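Local coordinates for protein putative glutathionylspermidine synthase (Methylobacillus flagellatus, PDB 3N6X) that probably acts as an ATP-dependent ligase of the circularly permuted ATP-grasp type, perhaps making glutathionylspermidine, at residues P9-F14 against L411-P415; D73-L79 against T466-L472; A194-Y199 against L441-A445. One frame throughout, in Å; residues are numbered along the deposited sequence.

Contact 1 of 3, residues P9-F14 against L411-P415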
# COMPACT_ATOMS: atom_id res chain seq x y z
N PRO A 9 -13.75 6.36 -19.90
CA PRO A 9 -12.70 6.63 -18.90
C PRO A 9 -11.33 6.88 -19.54
O PRO A 9 -10.99 6.24 -20.54
CB PRO A 9 -12.70 5.36 -18.02
CG PRO A 9 -13.96 4.64 -18.36
CD PRO A 9 -14.27 4.99 -19.77
N PHE A 10 -10.54 7.84 -18.97
CA PHE A 10 -9.20 8.21 -19.44
C PHE A 10 -8.30 6.97 -19.61
O PHE A 10 -8.17 6.19 -18.67
CB PHE A 10 -8.54 9.21 -18.46
CG PHE A 10 -7.07 9.48 -18.70
CD1 PHE A 10 -6.09 8.72 -18.07
CD2 PHE A 10 -6.66 10.52 -19.53
CE1 PHE A 10 -4.73 8.96 -18.30
CE2 PHE A 10 -5.30 10.77 -19.75
CZ PHE A 10 -4.35 9.99 -19.13
N ASP A 11 -7.70 6.81 -20.80
CA ASP A 11 -6.78 5.69 -21.06
C ASP A 11 -5.33 6.15 -21.00
O ASP A 11 -5.02 7.25 -21.47
CB ASP A 11 -7.08 5.00 -22.41
CG ASP A 11 -6.33 3.69 -22.59
OD1 ASP A 11 -6.80 2.65 -22.06
OD2 ASP A 11 -5.26 3.70 -23.23
N GLU A 12 -4.46 5.32 -20.40
CA GLU A 12 -3.03 5.63 -20.26
C GLU A 12 -2.32 5.72 -21.62
O GLU A 12 -1.40 6.51 -21.77
CB GLU A 12 -2.32 4.59 -19.35
CG GLU A 12 -2.94 4.38 -17.97
CD GLU A 12 -2.78 5.50 -16.95
OE1 GLU A 12 -1.89 6.37 -17.13
OE2 GLU A 12 -3.50 5.46 -15.92
N MSE A 13 -2.75 4.89 -22.61
CA MSE A 13 -2.12 4.84 -23.94
C MSE A 13 -2.87 5.64 -25.02
O MSE A 13 -2.24 6.43 -25.72
CB MSE A 13 -1.94 3.37 -24.39
CG MSE A 13 -1.14 3.20 -25.68
SE MSE A 13 -1.13 1.37 -26.38
CE MSE A 13 -0.01 0.49 -25.12
N PHE A 14 -4.19 5.41 -25.18
CA PHE A 14 -4.99 6.04 -26.24
C PHE A 14 -5.69 7.33 -25.83
O PHE A 14 -6.50 7.34 -24.90
CB PHE A 14 -5.97 5.03 -26.87
CG PHE A 14 -5.31 3.76 -27.35
CD1 PHE A 14 -4.57 3.75 -28.53
CD2 PHE A 14 -5.41 2.58 -26.62
CE1 PHE A 14 -3.95 2.58 -28.97
CE2 PHE A 14 -4.78 1.41 -27.06
CZ PHE A 14 -4.06 1.42 -28.23
N LEU A 411 -12.37 5.75 -13.17
CA LEU A 411 -11.09 5.04 -13.01
C LEU A 411 -10.36 4.88 -14.34
O LEU A 411 -10.94 4.37 -15.30
CB LEU A 411 -11.33 3.65 -12.35
CG LEU A 411 -10.08 2.85 -11.93
CD1 LEU A 411 -9.08 3.73 -11.25
CD2 LEU A 411 -10.43 1.69 -11.02
N SER A 412 -9.09 5.35 -14.41
CA SER A 412 -8.30 5.29 -15.64
C SER A 412 -8.05 3.87 -16.11
O SER A 412 -7.95 2.95 -15.29
CB SER A 412 -6.99 6.06 -15.51
OG SER A 412 -5.96 5.28 -14.92
N THR A 413 -8.01 3.70 -17.43
CA THR A 413 -7.78 2.40 -18.05
C THR A 413 -6.37 2.32 -18.62
O THR A 413 -5.82 3.31 -19.10
CB THR A 413 -8.83 2.12 -19.11
OG1 THR A 413 -9.02 3.29 -19.92
CG2 THR A 413 -10.14 1.67 -18.52
N CYS A 414 -5.78 1.13 -18.55
CA CYS A 414 -4.46 0.88 -19.08
C CYS A 414 -4.57 -0.24 -20.11
O CYS A 414 -5.26 -1.24 -19.84
CB CYS A 414 -3.49 0.51 -17.96
SG CYS A 414 -1.81 0.13 -18.51
N PRO A 415 -3.96 -0.10 -21.31
CA PRO A 415 -4.05 -1.16 -22.32
C PRO A 415 -3.65 -2.50 -21.76
O PRO A 415 -2.62 -2.61 -21.10
CB PRO A 415 -3.10 -0.70 -23.42
CG PRO A 415 -3.08 0.76 -23.27
CD PRO A 415 -3.14 1.03 -21.81
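Two backbone hydrogen bonds and one side-chain hydrogen bond to a carboxylate fix the N-terminal P9-F14 against the start of strand 413-418. T413 N donates to F10 O (2.8 Å, 163°) and E12 N donates to T413 O (2.8 Å, 158°), making a single beta bridge between D11 and T413. S412 OG donates to E12 OE2 at 2.7 Å. The same carboxylate forms salt bridges with R77 and R151, which tie the N-terminal segment to the sheet of the circularly permuted ATP-grasp family protein. T413 OG1 lies 3.1 Å from D11 OD1. D11 OD2 closes an Asx turn by accepting from M13 N (2.8 Å), which bends the chain just past the bridge; F14 N donates to it too, also at 2.8 Å. Outward, the packing is apolar: F10 CD1 sits 3.8 Å from S412 CB, at the ring edge, and E12 CG 3.9 Å from C414 CB. F14 only brushes P415, with F14 CE2 4.2 Å from P415 CG.

Contact 2 of 3, residues D73-L79 against T466-L472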
# COMPACT_ATOMS: atom_id res chain seq x y z
N ASP A 73 0.06 -9.18 -16.54
CA ASP A 73 -0.11 -8.59 -17.86
C ASP A 73 1.22 -7.95 -18.28
O ASP A 73 1.86 -7.28 -17.46
CB ASP A 73 -1.24 -7.56 -17.86
CG ASP A 73 -1.58 -7.05 -19.25
OD1 ASP A 73 -2.17 -7.83 -20.05
OD2 ASP A 73 -1.34 -5.85 -19.51
N VAL A 74 1.64 -8.17 -19.54
CA VAL A 74 2.94 -7.71 -20.05
C VAL A 74 2.95 -6.26 -20.55
O VAL A 74 4.00 -5.77 -20.95
CB VAL A 74 3.60 -8.71 -21.05
CG1 VAL A 74 3.77 -10.09 -20.40
CG2 VAL A 74 2.80 -8.81 -22.35
N VAL A 75 1.79 -5.58 -20.53
CA VAL A 75 1.75 -4.17 -20.94
C VAL A 75 2.05 -3.30 -19.71
O VAL A 75 1.28 -3.34 -18.74
CB VAL A 75 0.43 -3.76 -21.63
CG1 VAL A 75 0.54 -2.36 -22.25
CG2 VAL A 75 0.03 -4.79 -22.70
N PRO A 76 3.22 -2.62 -19.66
CA PRO A 76 3.55 -1.86 -18.45
C PRO A 76 2.69 -0.62 -18.27
O PRO A 76 2.15 -0.07 -19.23
CB PRO A 76 5.02 -1.49 -18.67
CG PRO A 76 5.17 -1.43 -20.15
CD PRO A 76 4.28 -2.51 -20.69
N ARG A 77 2.58 -0.17 -17.02
CA ARG A 77 1.94 1.08 -16.68
C ARG A 77 3.06 2.11 -16.70
O ARG A 77 3.94 2.07 -15.84
CB ARG A 77 1.28 0.95 -15.28
CG ARG A 77 0.73 2.24 -14.73
CD ARG A 77 -0.66 2.50 -15.23
NE ARG A 77 -1.20 3.76 -14.73
CZ ARG A 77 -1.79 3.89 -13.55
NH1 ARG A 77 -1.89 2.85 -12.72
NH2 ARG A 77 -2.26 5.08 -13.16
N ILE A 78 3.13 2.93 -17.75
CA ILE A 78 4.25 3.89 -17.90
C ILE A 78 3.87 5.26 -17.38
O ILE A 78 2.83 5.78 -17.74
CB ILE A 78 4.80 3.95 -19.36
CG1 ILE A 78 4.95 2.52 -19.97
CG2 ILE A 78 6.13 4.71 -19.42
CD1 ILE A 78 5.26 2.49 -21.48
N LEU A 79 4.74 5.86 -16.54
CA LEU A 79 4.55 7.21 -15.99
C LEU A 79 5.76 8.05 -16.33
O LEU A 79 6.88 7.56 -16.24
CB LEU A 79 4.35 7.16 -14.46
CG LEU A 79 3.18 6.29 -13.94
CD1 LEU A 79 3.31 6.03 -12.45
CD2 LEU A 79 1.82 6.93 -14.25
N THR A 466 -1.65 -8.23 -11.98
CA THR A 466 -0.64 -7.18 -11.80
C THR A 466 0.07 -6.80 -13.09
O THR A 466 0.03 -7.54 -14.08
CB THR A 466 0.37 -7.51 -10.70
OG1 THR A 466 1.13 -8.65 -11.08
CG2 THR A 466 -0.28 -7.71 -9.34
N LYS A 467 0.72 -5.63 -13.07
CA LYS A 467 1.49 -5.08 -14.17
C LYS A 467 2.77 -4.53 -13.59
O LYS A 467 2.83 -4.24 -12.39
CB LYS A 467 0.72 -3.91 -14.82
CG LYS A 467 -0.43 -4.33 -15.71
CD LYS A 467 -1.13 -3.11 -16.23
CE LYS A 467 -2.13 -3.43 -17.32
NZ LYS A 467 -1.53 -3.30 -18.67
N ASP A 468 3.78 -4.33 -14.44
CA ASP A 468 5.01 -3.65 -14.04
C ASP A 468 4.73 -2.16 -14.18
O ASP A 468 4.00 -1.76 -15.09
CB ASP A 468 6.16 -4.07 -14.98
CG ASP A 468 7.54 -3.52 -14.61
OD1 ASP A 468 7.67 -2.92 -13.52
OD2 ASP A 468 8.48 -3.71 -15.42
N THR A 469 5.27 -1.33 -13.28
CA THR A 469 5.10 0.13 -13.37
C THR A 469 6.43 0.75 -13.72
O THR A 469 7.41 0.60 -12.97
CB THR A 469 4.52 0.72 -12.05
OG1 THR A 469 3.34 0.02 -11.70
CG2 THR A 469 4.23 2.22 -12.16
N TRP A 470 6.48 1.44 -14.86
CA TRP A 470 7.69 2.09 -15.34
C TRP A 470 7.68 3.57 -15.02
O TRP A 470 6.75 4.27 -15.42
CB TRP A 470 7.83 1.91 -16.85
CG TRP A 470 8.12 0.51 -17.32
CD1 TRP A 470 8.28 -0.61 -16.55
CD2 TRP A 470 8.31 0.10 -18.68
NE1 TRP A 470 8.52 -1.70 -17.35
CE2 TRP A 470 8.55 -1.30 -18.66
CE3 TRP A 470 8.30 0.77 -19.91
CZ2 TRP A 470 8.80 -2.02 -19.83
CZ3 TRP A 470 8.53 0.05 -21.07
CH2 TRP A 470 8.78 -1.33 -21.03
N ILE A 471 8.71 4.05 -14.31
CA ILE A 471 8.88 5.47 -14.08
C ILE A 471 10.05 5.90 -14.94
O ILE A 471 11.15 5.35 -14.81
CB ILE A 471 9.04 5.84 -12.56
CG1 ILE A 471 7.66 5.85 -11.83
CG2 ILE A 471 9.71 7.21 -12.40
CD1 ILE A 471 7.00 4.53 -11.55
N LEU A 472 9.79 6.80 -15.90
CA LEU A 472 10.82 7.27 -16.82
C LEU A 472 11.77 8.25 -16.15
O LEU A 472 11.33 9.06 -15.33
CB LEU A 472 10.21 7.87 -18.09
CG LEU A 472 9.29 6.93 -18.90
CD1 LEU A 472 9.05 7.48 -20.29
CD2 LEU A 472 9.88 5.47 -18.97
O HOH W 1 3.63 -5.14 -17.26
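Strands 77-79 and 469-471 run parallel, their axes 4.6 Å apart at closest approach and 17° from alignment, a parallel pair that joins 77-79 to the C-terminal strand 464-471 in the mixed sheet. R77 pairs with T469, I78 with W470 and L79 with I471; I78 and W470 share one face, the other four the opposite one. The hydrogen bonds alternate between the strands: R77 N to D468 O (2.9 Å), W470 N to R77 O (2.8 Å), L79 N to W470 O (2.8 Å) and L472 N to L79 O (3.0 Å). Upstream, D73 N reaches T466 O at 3.0 Å, and between these points the backbones part. A water bridges the gap, 2.8 Å from D73 O and 2.9 Å from D468 N, while K467 NZ forms a salt bridge with D73 OD2 (2.7 Å) and donates a hydrogen bond to V75 O (2.8 Å). P76 CG lies 3.5 Å from the centroid of the W470 six-membered ring, 3° off the normal, a CH-pi contact. R77 sends its guanidinium away to E12, and T469 OG1 is hydrogen-bonded to A445 O. Strand 446-450 flanks 464-471 antiparallel; M180 and R177 of helix 170-183 touch W470, while L429 of strand 423-435 meets L79 and T469.

Contact 3 of 3, residues A194-Y199 against L441-A445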
# COMPACT_ATOMS: atom_id res chain seq x y z
N ALA A 194 13.53 3.91 -14.75
CA ALA A 194 14.26 4.04 -13.47
C ALA A 194 14.26 2.68 -12.74
O ALA A 194 13.27 1.96 -12.79
CB ALA A 194 13.62 5.10 -12.60
N PRO A 195 15.40 2.29 -12.11
CA PRO A 195 15.45 0.98 -11.43
C PRO A 195 14.71 0.95 -10.09
O PRO A 195 14.47 2.00 -9.50
CB PRO A 195 16.94 0.75 -11.25
CG PRO A 195 17.52 2.11 -11.11
CD PRO A 195 16.69 3.01 -11.99
N VAL A 196 14.36 -0.26 -9.60
CA VAL A 196 13.61 -0.44 -8.35
C VAL A 196 14.29 -1.40 -7.37
O VAL A 196 13.95 -1.40 -6.18
CB VAL A 196 12.14 -0.90 -8.61
CG1 VAL A 196 11.31 0.22 -9.24
CG2 VAL A 196 12.09 -2.16 -9.47
N GLU A 197 15.22 -2.24 -7.87
CA GLU A 197 15.82 -3.32 -7.07
C GLU A 197 16.67 -2.92 -5.86
O GLU A 197 17.03 -3.78 -5.06
CB GLU A 197 16.48 -4.40 -7.94
CG GLU A 197 17.72 -3.94 -8.69
CD GLU A 197 18.32 -5.04 -9.55
OE1 GLU A 197 18.86 -6.02 -8.97
OE2 GLU A 197 18.21 -4.95 -10.79
N HIS A 198 16.93 -1.62 -5.70
CA HIS A 198 17.69 -1.10 -4.56
C HIS A 198 16.77 -0.82 -3.33
O HIS A 198 17.27 -0.45 -2.27
CB HIS A 198 18.46 0.16 -4.96
CG HIS A 198 17.59 1.27 -5.47
ND1 HIS A 198 16.81 1.11 -6.61
CD2 HIS A 198 17.42 2.53 -5.00
CE1 HIS A 198 16.20 2.27 -6.80
NE2 HIS A 198 16.53 3.15 -5.85
N TYR A 199 15.44 -1.02 -3.49
CA TYR A 199 14.44 -0.81 -2.43
C TYR A 199 14.84 -1.48 -1.10
O TYR A 199 14.96 -0.77 -0.12
CB TYR A 199 13.01 -1.24 -2.89
CG TYR A 199 11.98 -1.21 -1.78
CD1 TYR A 199 11.87 -2.26 -0.87
CD2 TYR A 199 11.14 -0.11 -1.61
CE1 TYR A 199 10.97 -2.21 0.19
CE2 TYR A 199 10.21 -0.06 -0.57
CZ TYR A 199 10.14 -1.10 0.34
OH TYR A 199 9.24 -1.07 1.37
N LEU A 441 10.82 7.94 -1.99
CA LEU A 441 10.14 6.89 -2.71
C LEU A 441 11.12 6.31 -3.69
O LEU A 441 11.77 7.07 -4.41
CB LEU A 441 8.95 7.45 -3.51
CG LEU A 441 7.67 7.68 -2.78
CD1 LEU A 441 7.56 9.10 -2.35
CD2 LEU A 441 6.50 7.36 -3.66
N VAL A 442 11.18 4.99 -3.79
CA VAL A 442 11.92 4.33 -4.85
C VAL A 442 11.03 4.51 -6.12
O VAL A 442 9.81 4.48 -5.98
CB VAL A 442 12.19 2.83 -4.50
CG1 VAL A 442 12.48 2.00 -5.74
CG2 VAL A 442 13.32 2.71 -3.49
N PRO A 443 11.59 4.85 -7.31
CA PRO A 443 10.72 5.12 -8.48
C PRO A 443 10.05 3.87 -9.05
O PRO A 443 10.35 3.42 -10.17
CB PRO A 443 11.66 5.79 -9.47
CG PRO A 443 13.00 5.27 -9.12
CD PRO A 443 13.02 5.04 -7.64
N GLY A 444 9.10 3.35 -8.29
CA GLY A 444 8.32 2.19 -8.68
C GLY A 444 7.06 2.07 -7.86
O GLY A 444 6.90 2.77 -6.86
N ALA A 445 6.17 1.18 -8.27
CA ALA A 445 4.90 0.97 -7.59
C ALA A 445 4.30 -0.37 -7.98
O ALA A 445 4.59 -0.90 -9.05
CB ALA A 445 3.92 2.09 -7.96
O HOH W 2 10.53 2.27 -12.68
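No direct hydrogen bond joins the two segments; the polar link is one water, which donates to A194 O and P443 O, each at 2.8 Å. Hydrogen bonds inside each segment set its shape. Y199 N to V196 O (3.1 Å) closes a type I beta turn that leads into helix 199-209, and G444 N to V442 O (2.7 Å) closes an inverse gamma turn centred on P443. The apolar packing centres on V442 and P443. V442 CG1 lies 4.1 Å from V196 CB, and V442 CG2 4.0 Å from Y199 CB, so this valine is held against both ends of the beta turn. A194 CB meets P443 CG at 3.5 Å. V196 CG1 sits 3.6 Å from G444 CA, and an ideal CB on G444 would lie 2.4 Å from that methyl, a clash that the absence of a side chain avoids. Around the imidazole of H198, V442 CG2 lies over one face and P443 CD near the edge; H198 NE2 hydrogen-bonds glycerol, probably from the crystallisation liquor. Beyond the pair, V196 also packs on L174 and R177 of helix 170-183, and P443 on W84 of helix 81-105. The arrangement is loop-to-loop packing: an inverse gamma turn between strands 439-441 and 446-450, both in the mixed sheet of this circularly permuted ATP-grasp family protein, docks on a type I turn at the start of a helix.

Contact 2 lies between the other two, its centre 13 Å from each, while the centres of contacts 1 and 3 are 23 Å apart and their nearest atoms about 11 Å. Contacts 1 and 2 reach the same mixed sheet and join through the salt bridge of E12 OE2 with R77 NH2 (3.0 Å) and a probable hydrogen bond from K467 NZ to P415 O (2.8 Å). At its other end contact 2 meets contact 3 through probable hydrogen bonds pairing I471 O with A194 N (2.8 Å) and T469 OG1 with A445 O (3.1 Å). A glycerol lies about 3 Å from the H198 side chain, and a glycerol, not necessarily the same one, about 4 Å from that of L472, which alone does not locate an active site.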